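Local coordinates for D,D-dipeptidase/D,D-carboxypeptidase (Enterococcus faecalis, PDB 4MUQ), which probably hydrolyses D-Ala-D-Ala dipeptides and C-terminal D-Ala peptides as a zinc-dependent D,D-peptidase of vancomycin resistance, at residues Tyr25-Asn30 with Glu107-Leu112; Leu18-Lys23 with Glu189-Ile194. One frame throughout, in Å; residues are numbered along the deposited sequence. Where two conformers were deposited one is given.

Contact 1. Residues Tyr25-Asn30 with Glu107-Leu112; sequences YPLRDN and EHQTGL. With ZN (zinc ion), chain B; 2D8 ((2R)-3-[(R)-[(1S)-1-aminoethyl](hydroxy)phosphoryl]-2-methylpropanoic acid), chain D; LY0 ((2R)-3-[(R)-[(1R)-1-aminoethyl](hydroxy)phosphoryl]-2-methylpropanoic acid), chain C.
A small buried apolar contact sets L27 against Q109 and T110, where the N-terminal loop between strands 3-9 and 35-39 packs on the zinc-binding turn of a hedgehog/DD-peptidase fold. The two methyl groups of L27 split the work: CD2 rests on the aliphatic root of Q109, 3.6 Å from CB, while CD1 meets T110 CG2 at 3.8 Å. With CG of L27 swung anti to its own backbone nitrogen (chi1 -171°), the isobutyl fork spans both neighbours. Q109 offers L27 its CB; its extended chain runs on past L27, and OE1 accepts a hydrogen bond from the backbone N of N104. One polar link joins the segments: a water donates to Q109 O (2.7 Å) and to N30 O (3.0 Å).

T110 turns its methyl to L27 and its hydroxyl back into its own turn. OG1 donates to E107 O at 2.7 Å, in the carbonyl plane, and that oxygen also accepts from T110 N. OG1 in turn accepts from L112 N (3.0 Å), an ST turn just ahead of strand 113-118. In the same turn H108 binds the zinc ion through NE2 at 2.0 Å, joined by D115 and H168; in both superposed diastereomers of the phosphinate analogue, O31 and O32 also reach the metal. H108 ND1 is held by G73 O. Helix 77-91 packs on Q109 through L77 and Q80, L27 pairs by backbone with N104, and strand 113-118 runs on from the turn into the four-stranded antiparallel sheet, between strands 68-72 and 168-171.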
loop_
_atom_site.group_PDB
_atom_site.type_symbol
_atom_site.label_atom_id
_atom_site.label_comp_id
_atom_site.label_asym_id
_atom_site.label_seq_id
_atom_site.Cartn_x
_atom_site.Cartn_y
_atom_site.Cartn_z
ATOM N N TYR A 25 8.638 10.770 -5.078
ATOM C CA TYR A 25 8.194 11.096 -3.730
ATOM C C TYR A 25 8.797 10.129 -2.724
ATOM O O TYR A 25 8.274 9.032 -2.521
ATOM C CB TYR A 25 6.665 11.047 -3.655
ATOM C CG TYR A 25 5.975 11.877 -4.718
ATOM C CD1 TYR A 25 6.118 13.257 -4.754
ATOM C CD2 TYR A 25 5.186 11.274 -5.687
ATOM C CE1 TYR A 25 5.490 14.018 -5.732
ATOM C CE2 TYR A 25 4.555 12.025 -6.668
ATOM C CZ TYR A 25 4.725 13.387 -6.689
ATOM O OH TYR A 25 4.089 14.151 -7.649
ATOM N N PRO A 26 9.880 10.548 -2.067
ATOM C CA PRO A 26 10.572 9.626 -1.159
ATOM C C PRO A 26 9.843 9.437 0.171
ATOM O O PRO A 26 8.957 10.212 0.540
ATOM C CB PRO A 26 11.909 10.327 -0.922
ATOM C CG PRO A 26 11.566 11.788 -1.002
ATOM C CD PRO A 26 10.555 11.858 -2.140
ATOM N N LEU A 27 10.212 8.379 0.880
ATOM C CA LEU A 27 9.812 8.208 2.273
ATOM C C LEU A 27 10.535 9.269 3.088
ATOM O O LEU A 27 11.750 9.453 2.939
ATOM C CB LEU A 27 10.200 6.802 2.746
ATOM C CG LEU A 27 9.696 6.297 4.102
ATOM C CD1 LEU A 27 8.181 6.145 4.115
ATOM C CD2 LEU A 27 10.347 4.968 4.421
ATOM N N ARG A 28 9.806 9.996 3.934
ATOM C CA ARG A 28 10.431 11.039 4.733
ATOM C C ARG A 28 10.431 10.730 6.223
ATOM O O ARG A 28 11.241 11.272 6.978
ATOM C CB ARG A 28 9.785 12.394 4.456
ATOM C CG ARG A 28 9.938 12.804 3.011
ATOM C CD ARG A 28 9.572 14.246 2.800
ATOM N NE ARG A 28 9.582 14.596 1.386
ATOM C CZ ARG A 28 10.675 14.929 0.706
ATOM N NH1 ARG A 28 11.856 14.949 1.313
ATOM N NH2 ARG A 28 10.590 15.235 -0.584
ATOM N N ASP A 29 9.523 9.859 6.643
ATOM C CA ASP A 29 9.534 9.364 8.010
ATOM C C ASP A 29 9.857 7.878 7.998
ATOM O O ASP A 29 9.086 7.068 7.478
ATOM C CB ASP A 29 8.192 9.623 8.699
ATOM C CG ASP A 29 8.130 9.031 10.102
ATOM O OD1 ASP A 29 8.604 9.690 11.054
ATOM O OD2 ASP A 29 7.599 7.908 10.251
ATOM N N ASN A 30 11.011 7.531 8.559
ATOM C CA ASN A 30 11.472 6.149 8.597
ATOM C C ASN A 30 10.916 5.407 9.803
ATOM O O ASN A 30 11.007 4.180 9.894
ATOM C CB ASN A 30 13.005 6.098 8.619
ATOM C CG ASN A 30 13.614 6.986 9.707
ATOM O OD1 ASN A 30 12.955 7.349 10.684
ATOM N ND2 ASN A 30 14.884 7.335 9.535
ATOM N N GLU A 107 8.349 1.093 -1.212
ATOM C CA GLU A 107 7.217 0.785 -0.345
ATOM C C GLU A 107 7.547 -0.230 0.699
ATOM O O GLU A 107 6.863 -0.308 1.718
ATOM C CB GLU A 107 6.063 0.185 -1.138
ATOM C CG GLU A 107 5.487 1.079 -2.172
ATOM C CD GLU A 107 4.188 0.531 -2.713
ATOM O OE1 GLU A 107 4.069 -0.710 -2.938
ATOM O OE2 GLU A 107 3.304 1.364 -2.914
ATOM N N HIS A 108 8.573 -1.046 0.467
ATOM C CA HIS A 108 8.904 -2.040 1.480
ATOM C C HIS A 108 9.372 -1.395 2.786
ATOM O O HIS A 108 9.258 -1.991 3.855
ATOM C CB HIS A 108 9.932 -3.058 0.973
ATOM C CG HIS A 108 9.345 -4.066 0.044
ATOM N ND1 HIS A 108 8.784 -5.248 0.483
ATOM C CD2 HIS A 108 9.210 -4.057 -1.300
ATOM C CE1 HIS A 108 8.338 -5.928 -0.557
ATOM N NE2 HIS A 108 8.587 -5.232 -1.655
ATOM N N GLN A 109 9.884 -0.170 2.695
ATOM C CA GLN A 109 10.339 0.549 3.881
ATOM C C GLN A 109 9.186 1.106 4.716
ATOM O O GLN A 109 9.417 1.695 5.755
ATOM C CB GLN A 109 11.319 1.670 3.503
ATOM C CG GLN A 109 12.630 1.153 2.891
ATOM C CD GLN A 109 13.507 2.272 2.396
ATOM O OE1 GLN A 109 13.696 2.425 1.183
ATOM N NE2 GLN A 109 14.031 3.080 3.314
ATOM N N THR A 110 7.941 0.897 4.277
ATOM C CA THR A 110 6.779 1.395 5.034
ATOM C C THR A 110 6.098 0.326 5.891
ATOM O O THR A 110 5.273 0.644 6.743
ATOM C CB THR A 110 5.658 1.955 4.121
ATOM O OG1 THR A 110 5.093 0.892 3.347
ATOM C CG2 THR A 110 6.162 3.079 3.202
ATOM N N GLY A 111 6.395 -0.945 5.635
ATOM C CA GLY A 111 5.653 -2.019 6.284
ATOM C C GLY A 111 4.301 -2.320 5.657
ATOM O O GLY A 111 3.554 -3.141 6.194
ATOM N N LEU A 112 3.988 -1.663 4.539
ATOM C CA LEU A 112 2.703 -1.830 3.848
ATOM C C LEU A 112 2.792 -2.708 2.613
ATOM O O LEU A 112 1.773 -2.998 1.996
ATOM C CB LEU A 112 2.158 -0.458 3.439
ATOM C CG LEU A 112 1.928 0.553 4.570
ATOM C CD1 LEU A 112 1.534 1.905 3.985
ATOM C CD2 LEU A 112 0.866 0.084 5.571
HETATM ZN ZN ZN B . 8.292 -5.872 -3.551
HETATM C C4 2D8 D . 10.782 -3.871 -6.188
HETATM C C5 2D8 D . 10.151 -2.680 -5.541
HETATM C C6 2D8 D . 11.021 -2.188 -4.393
HETATM C C7 2D8 D . 9.951 -1.615 -6.604
HETATM N N1 2D8 D . 11.548 -7.866 -5.286
HETATM P P 2D8 D . 10.509 -5.434 -5.308
HETATM C C1 2D8 D . 13.086 -5.974 -5.282
HETATM C C2 2D8 D . 11.810 -6.592 -5.820
HETATM O O31 2D8 D . 10.589 -5.144 -3.791
HETATM O O32 2D8 D . 9.111 -6.081 -5.570
HETATM O O61 2D8 D . 10.444 -1.682 -3.445
HETATM O O62 2D8 D . 12.234 -2.282 -4.478
HETATM P P LY0 C . 10.513 -5.438 -5.303
HETATM C C1 LY0 C . 13.092 -5.945 -5.265
HETATM N N1 LY0 C . 11.927 -6.801 -7.103
HETATM C C2 LY0 C . 11.819 -6.637 -5.708
HETATM C C4 LY0 C . 10.791 -3.877 -6.186
HETATM C C5 LY0 C . 10.154 -2.683 -5.541
HETATM C C6 LY0 C . 11.021 -2.189 -4.394
HETATM C C7 LY0 C . 9.951 -1.618 -6.604
HETATM O O31 LY0 C . 10.571 -5.139 -3.787
HETATM O O32 LY0 C . 9.112 -6.078 -5.570
HETATM O O61 LY0 C . 10.444 -1.683 -3.446
HETATM O O62 LY0 C . 12.234 -2.282 -4.478
HETATM O O HOH W 1 11.363 2.515 7.466
#

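Contact 2. Residues Leu18-Lys23 with Glu189-Ile194; sequences LLLVNK and EYTQFI. With PE3 (3,6,9,12,15,18,21,24,27,30,33,36,39-tridecaoxahentetracontane-1,41-diol), chain H.
L18 and Y190 meet methyl against rim: CD2 of L18 comes to the edge of the tyrosine ring, near its plane, 4.1 Å from CE2. The tyrosine's CG lies anti to the backbone N (chi1 -173°), which carries the ring out so that its CE2 edge meets the leucine; its OH goes on to hydrogen-bond with H176 ND1. One residue along the helix, T191 packs on L20, the two side chains crossing at a slant. Here OG1 lies 3.9 Å from both CB and CD2 of L20, and L20 CD2 is 4.1 Å from T191 CB.

The irregular segment 18-23, part of the loop between strands 3-9 and 35-39, here packs on helix 187-194 of the hedgehog/DD-peptidase fold, with L20 and T191 giving the closest CA pair at 7.2 Å. Hydrogen bonding across it passes through a water, which donates to L18 O and to T191 OG1, 2.8 Å in each case. That hydroxyl is also hydrogen-bonded to L187 O, one turn back in its own helix, so it has two polar partners although it also packs against leucine carbon. Beyond the pair, L18 also touches V246 of strand 244-250 and H176 at the start of helix 176-183, whose I179 and M180 pack on Y190.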
loop_
_atom_site.group_PDB
_atom_site.type_symbol
_atom_site.label_atom_id
_atom_site.label_comp_id
_atom_site.label_asym_id
_atom_site.label_seq_id
_atom_site.Cartn_x
_atom_site.Cartn_y
_atom_site.Cartn_z
ATOM N N LEU A 18 -2.006 5.626 2.912
ATOM C CA LEU A 18 -2.116 6.057 1.519
ATOM C C LEU A 18 -0.905 6.819 0.986
ATOM O O LEU A 18 -0.998 7.503 -0.035
ATOM C CB LEU A 18 -3.397 6.867 1.307
ATOM C CG LEU A 18 -4.675 6.027 1.325
ATOM C CD1 LEU A 18 -5.904 6.889 1.547
ATOM C CD2 LEU A 18 -4.790 5.291 -0.006
ATOM N N LEU A 19 0.245 6.680 1.642
ATOM C CA LEU A 19 1.444 7.330 1.138
ATOM C C LEU A 19 1.758 6.889 -0.277
ATOM O O LEU A 19 1.851 5.686 -0.560
ATOM C CB LEU A 19 2.660 6.981 2.003
ATOM C CG LEU A 19 2.576 7.409 3.461
ATOM C CD1 LEU A 19 3.803 6.911 4.200
ATOM C CD2 LEU A 19 2.431 8.937 3.594
ATOM N N LEU A 20 1.982 7.851 -1.163
ATOM C CA LEU A 20 2.535 7.534 -2.469
ATOM C C LEU A 20 4.056 7.629 -2.403
ATOM O O LEU A 20 4.611 8.725 -2.263
ATOM C CB LEU A 20 1.993 8.493 -3.526
ATOM C CG LEU A 20 2.551 8.272 -4.936
ATOM C CD1 LEU A 20 2.253 6.858 -5.435
ATOM C CD2 LEU A 20 1.975 9.280 -5.893
ATOM N N VAL A 21 4.730 6.481 -2.473
ATOM C CA VAL A 21 6.185 6.412 -2.371
ATOM C C VAL A 21 6.712 5.894 -3.698
ATOM O O VAL A 21 6.370 4.782 -4.116
ATOM C CB VAL A 21 6.629 5.452 -1.253
ATOM C CG1 VAL A 21 8.154 5.386 -1.166
ATOM C CG2 VAL A 21 6.043 5.897 0.082
ATOM N N ASN A 22 7.469 6.720 -4.402
ATOM C CA ASN A 22 7.996 6.338 -5.711
ATOM C C ASN A 22 9.233 7.180 -6.010
ATOM O O ASN A 22 9.744 7.870 -5.113
ATOM C CB ASN A 22 6.905 6.396 -6.802
ATOM C CG ASN A 22 6.426 7.806 -7.106
ATOM O OD1 ASN A 22 7.082 8.792 -6.762
ATOM N ND2 ASN A 22 5.292 7.904 -7.775
ATOM N N LYS A 23 9.728 7.144 -7.243
ATOM C CA LYS A 23 10.943 7.882 -7.577
ATOM C C LYS A 23 10.782 9.376 -7.302
ATOM O O LYS A 23 11.719 10.034 -6.855
ATOM C CB LYS A 23 11.345 7.661 -9.036
ATOM C CG LYS A 23 12.646 8.349 -9.419
ATOM C CD LYS A 23 12.945 8.191 -10.903
ATOM C CE LYS A 23 14.252 8.876 -11.275
ATOM N NZ LYS A 23 14.441 8.940 -12.752
ATOM N N GLU A 189 -2.378 7.135 -9.978
ATOM C CA GLU A 189 -3.634 7.637 -10.505
ATOM C C GLU A 189 -4.640 7.932 -9.397
ATOM O O GLU A 189 -5.310 8.961 -9.441
ATOM C CB GLU A 189 -4.205 6.654 -11.525
ATOM C CG GLU A 189 -3.467 6.658 -12.854
ATOM C CD GLU A 189 -3.748 5.417 -13.668
ATOM O OE1 GLU A 189 -3.320 4.328 -13.233
ATOM O OE2 GLU A 189 -4.395 5.531 -14.735
ATOM N N TYR A 190 -4.736 7.040 -8.414
ATOM C CA TYR A 190 -5.671 7.236 -7.310
ATOM C C TYR A 190 -5.316 8.488 -6.501
ATOM O O TYR A 190 -6.197 9.229 -6.064
ATOM C CB TYR A 190 -5.718 6.002 -6.405
ATOM C CG TYR A 190 -6.792 6.088 -5.345
ATOM C CD1 TYR A 190 -8.127 6.176 -5.696
ATOM C CD2 TYR A 190 -6.469 6.082 -3.987
ATOM C CE1 TYR A 190 -9.121 6.265 -4.734
ATOM C CE2 TYR A 190 -7.463 6.160 -3.013
ATOM C CZ TYR A 190 -8.784 6.251 -3.401
ATOM O OH TYR A 190 -9.795 6.325 -2.463
ATOM N N THR A 191 -4.022 8.723 -6.321
ATOM C CA THR A 191 -3.563 9.881 -5.554
ATOM C C THR A 191 -4.023 11.186 -6.220
ATOM O O THR A 191 -4.462 12.129 -5.544
ATOM C CB THR A 191 -2.031 9.827 -5.386
ATOM O OG1 THR A 191 -1.673 8.593 -4.749
ATOM C CG2 THR A 191 -1.517 10.953 -4.512
ATOM N N GLN A 192 -3.937 11.244 -7.547
ATOM C CA GLN A 192 -4.475 12.391 -8.274
ATOM C C GLN A 192 -6.009 12.432 -8.267
ATOM O O GLN A 192 -6.609 13.470 -8.015
ATOM C CB GLN A 192 -3.939 12.434 -9.711
ATOM C CG GLN A 192 -4.479 13.606 -10.546
ATOM C CD GLN A 192 -4.020 14.955 -10.024
ATOM O OE1 GLN A 192 -2.834 15.147 -9.717
ATOM N NE2 GLN A 192 -4.948 15.899 -9.923
ATOM N N PHE A 193 -6.621 11.279 -8.513
ATOM C CA PHE A 193 -8.073 11.167 -8.640
ATOM C C PHE A 193 -8.794 11.741 -7.429
ATOM O O PHE A 193 -9.725 12.534 -7.565
ATOM C CB PHE A 193 -8.425 9.684 -8.799
ATOM C CG PHE A 193 -9.902 9.373 -8.683
ATOM C CD1 PHE A 193 -10.745 9.506 -9.771
ATOM C CD2 PHE A 193 -10.418 8.853 -7.498
ATOM C CE1 PHE A 193 -12.093 9.190 -9.663
ATOM C CE2 PHE A 193 -11.752 8.527 -7.387
ATOM C CZ PHE A 193 -12.588 8.697 -8.467
ATOM N N ILE A 194 -8.355 11.340 -6.239
ATOM C CA ILE A 194 -9.074 11.728 -5.031
ATOM C C ILE A 194 -9.006 13.236 -4.736
ATOM O O ILE A 194 -9.866 13.778 -4.040
ATOM C CB ILE A 194 -8.641 10.883 -3.811
ATOM C CG1 ILE A 194 -9.746 10.880 -2.754
ATOM C CG2 ILE A 194 -7.324 11.378 -3.254
ATOM C CD1 ILE A 194 -11.018 10.197 -3.220
HETATM O O43 PE3 H . 7.663 11.477 -13.795
HETATM C C42 PE3 H . 7.279 10.198 -13.283
HETATM C C41 PE3 H . 8.117 9.054 -13.880
HETATM O O40 PE3 H . 7.642 7.834 -13.262
HETATM C C39 PE3 H . 7.857 8.114 -11.879
HETATM C C38 PE3 H . 7.463 7.146 -10.818
HETATM O O37 PE3 H . 7.861 7.886 -9.658
HETATM O O HOH W 2 -2.626 7.991 -2.236
#

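Overall arrangement
Both contacts are buried, and both use the same long N-terminal loop between strands 3-9 and 35-39; along the chain, contact 1 is nested inside the loop that contact 2 closes. Their centres lie 13 Å apart, and they touch directly, Y25 CB coming within 3.4 Å of L20 O and V21 packing near L27 and T110. Each combines leucine packing with a bridging water, but contact 1's water joins two backbone carbonyls, whereas contact 2's joins a carbonyl to a threonine hydroxyl. Contact 1 packs the loop on the turn that carries a zinc ligand; contact 2 packs it on helix 187-194, with L20 about 11 Å from H168, side chain to side chain.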